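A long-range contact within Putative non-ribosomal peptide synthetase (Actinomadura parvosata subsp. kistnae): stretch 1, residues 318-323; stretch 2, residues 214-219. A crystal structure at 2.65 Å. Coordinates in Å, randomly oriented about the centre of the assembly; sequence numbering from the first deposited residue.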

# COMPACT_ATOMS: atom_id res chain seq x y z
N TRP A 318 1.35 17.00 16.44
CA TRP A 318 0.57 16.66 17.62
C TRP A 318 -0.43 17.77 17.91
O TRP A 318 -0.14 18.95 17.70
CB TRP A 318 1.49 16.44 18.83
CG TRP A 318 2.19 15.12 18.79
CD1 TRP A 318 3.40 14.85 18.23
CD2 TRP A 318 1.71 13.87 19.31
NE1 TRP A 318 3.71 13.52 18.37
CE2 TRP A 318 2.68 12.90 19.04
CE3 TRP A 318 0.54 13.49 19.99
CZ2 TRP A 318 2.54 11.57 19.42
CZ3 TRP A 318 0.40 12.17 20.37
CH2 TRP A 318 1.39 11.22 20.08
N LEU A 319 -1.62 17.37 18.37
CA LEU A 319 -2.72 18.30 18.56
C LEU A 319 -3.32 18.09 19.94
O LEU A 319 -3.83 17.00 20.24
CB LEU A 319 -3.79 18.10 17.48
CG LEU A 319 -4.64 19.33 17.13
CD1 LEU A 319 -3.74 20.43 16.59
CD2 LEU A 319 -5.72 18.96 16.12
N ALA A 320 -3.25 19.12 20.78
CA ALA A 320 -3.91 19.08 22.08
C ALA A 320 -5.40 19.31 21.90
O ALA A 320 -5.83 20.10 21.05
CB ALA A 320 -3.33 20.14 23.01
N LEU A 321 -6.21 18.59 22.69
CA LEU A 321 -7.67 18.67 22.60
C LEU A 321 -8.24 18.91 23.99
O LEU A 321 -8.94 18.05 24.55
CB LEU A 321 -8.24 17.39 21.99
CG LEU A 321 -7.62 16.93 20.67
CD1 LEU A 321 -8.20 15.60 20.22
CD2 LEU A 321 -7.81 17.99 19.59
N PRO A 322 -7.99 20.08 24.58
CA PRO A 322 -8.47 20.35 25.94
C PRO A 322 -9.99 20.45 25.97
O PRO A 322 -10.60 21.18 25.19
CB PRO A 322 -7.82 21.69 26.29
CG PRO A 322 -7.59 22.34 24.98
CD PRO A 322 -7.25 21.24 24.02
N VAL A 323 -10.60 19.71 26.89
CA VAL A 323 -12.04 19.69 27.08
C VAL A 323 -12.35 20.12 28.50
O VAL A 323 -11.76 19.60 29.46
CB VAL A 323 -12.63 18.30 26.78
CG1 VAL A 323 -14.07 18.22 27.27
CG2 VAL A 323 -12.55 18.00 25.29
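Stretch 2 (214-219) FWRDRL

Packing of residues 214-219 on a β-strand, residues 318-323, of the same chain; the touching residues are at least 103 positions apart in sequence. Stretch 1 is extended and belongs to a strand that runs on beyond both of its ends. In stretch 2, Phe 214 to Arg 218 are helical, in a helix that begins earlier in the chain, with backbone hydrogen bonds from Arg 218 N to Phe 214 O (2.9 Å) and from Leu 219 N to Trp 215 O (2.8 Å). The two segments run in broadly the same direction, their axes crossing at 36° with a closest approach of 10.4 Å. That spacing leaves room for side chains between the backbones, and no hydrogen bond joins the stretches; the contact is one of van der Waals packing and buries 243 Å² over both sides.

Trp 318, at the start of stretch 1, stays out of reach of the helix. At Leu 319 the CA-to-CB bond points sideways, but the end of the side chain (chi1 t, chi2 p) comes nearer, placing CD1 4.0 Å from CZ2 of Trp 215. Ala 320 points toward the helix, and Ala 320 CA lies 9.0 Å from Trp 215 CA. The indole spans much of this gap: with chi1 near -73° (m), its six-membered ring reaches the strand, so that CZ3 lies 4.1 Å from Ala 320 CB. The ring edge also meets the backbone, Trp 215 CH2 lying 3.1 Å from Ala 320 O, with the oxygen near the ring plane. The indole nitrogen NE1 is hydrogen-bonded elsewhere in the structure.

Leu 321 follows the alternation of an extended chain: its CA-to-CB bond points away from the helix and the residue makes no contact with it. Pro 322 points toward the helix again and has the largest covered area in stretch 1, 65 Å². Its CD lies 4.1 Å from Trp 215 CZ3, also at the ring edge, while its CG reaches farther along stretch 2, 3.5 Å from Arg 218 CG and 3.6 Å from Leu 219 CD2. The arginine thus meets the proline through an aliphatic carbon of its side chain. Here the backbones are closer than at Ala 320, the CA atoms of Pro 322 and Leu 219 being 7.0 Å apart. Val 323 points away and makes no contact. On the helix, Arg 216 and Asp 217 are exposed and out of reach of the strand.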

# COMPACT_ATOMS: atom_id res chain seq x y z
N PHE A 214 -4.63 31.70 20.29
CA PHE A 214 -5.72 30.74 20.42
C PHE A 214 -5.41 29.68 21.47
O PHE A 214 -6.25 29.37 22.32
CB PHE A 214 -6.01 30.09 19.07
CG PHE A 214 -6.91 28.88 19.15
CD1 PHE A 214 -8.28 29.02 19.23
CD2 PHE A 214 -6.37 27.60 19.16
CE1 PHE A 214 -9.10 27.92 19.31
CE2 PHE A 214 -7.19 26.49 19.24
CZ PHE A 214 -8.55 26.65 19.32
N TRP A 215 -4.20 29.12 21.42
CA TRP A 215 -3.85 28.03 22.32
C TRP A 215 -3.58 28.52 23.74
O TRP A 215 -3.81 27.77 24.70
CB TRP A 215 -2.64 27.27 21.79
CG TRP A 215 -2.97 26.42 20.60
CD1 TRP A 215 -2.57 26.62 19.31
CD2 TRP A 215 -3.78 25.24 20.60
NE1 TRP A 215 -3.08 25.63 18.51
CE2 TRP A 215 -3.82 24.77 19.27
CE3 TRP A 215 -4.46 24.53 21.59
CZ2 TRP A 215 -4.53 23.63 18.91
CZ3 TRP A 215 -5.16 23.39 21.22
CH2 TRP A 215 -5.19 22.95 19.90
N ARG A 216 -3.08 29.74 23.90
CA ARG A 216 -2.92 30.30 25.24
C ARG A 216 -4.26 30.36 25.97
O ARG A 216 -4.41 29.82 27.07
CB ARG A 216 -2.29 31.70 25.17
CG ARG A 216 -0.85 31.72 24.71
CD ARG A 216 -0.27 33.13 24.83
NE ARG A 216 1.13 33.19 24.42
CZ ARG A 216 2.15 32.84 25.19
NH1 ARG A 216 1.93 32.40 26.43
NH2 ARG A 216 3.39 32.93 24.74
N ASP A 217 -5.25 31.02 25.36
CA ASP A 217 -6.58 31.08 25.95
C ASP A 217 -7.22 29.70 26.03
O ASP A 217 -7.99 29.43 26.96
CB ASP A 217 -7.46 32.04 25.15
CG ASP A 217 -8.77 32.35 25.85
OD1 ASP A 217 -8.91 32.02 27.04
OD2 ASP A 217 -9.66 32.93 25.20
N ARG A 218 -6.93 28.83 25.06
CA ARG A 218 -7.50 27.49 25.08
C ARG A 218 -6.96 26.67 26.25
O ARG A 218 -7.69 25.87 26.85
CB ARG A 218 -7.23 26.79 23.75
CG ARG A 218 -8.01 25.50 23.58
CD ARG A 218 -9.49 25.75 23.71
NE ARG A 218 -10.05 26.32 22.48
CZ ARG A 218 -11.29 26.78 22.37
NH1 ARG A 218 -11.71 27.27 21.22
NH2 ARG A 218 -12.11 26.75 23.41
N LEU A 219 -5.69 26.86 26.58
CA LEU A 219 -5.06 26.15 27.69
C LEU A 219 -4.81 27.09 28.86
O LEU A 219 -4.46 26.66 29.96
CB LEU A 219 -3.75 25.51 27.23
CG LEU A 219 -3.87 24.53 26.06
CD1 LEU A 219 -2.51 24.27 25.44
CD2 LEU A 219 -4.50 23.23 26.51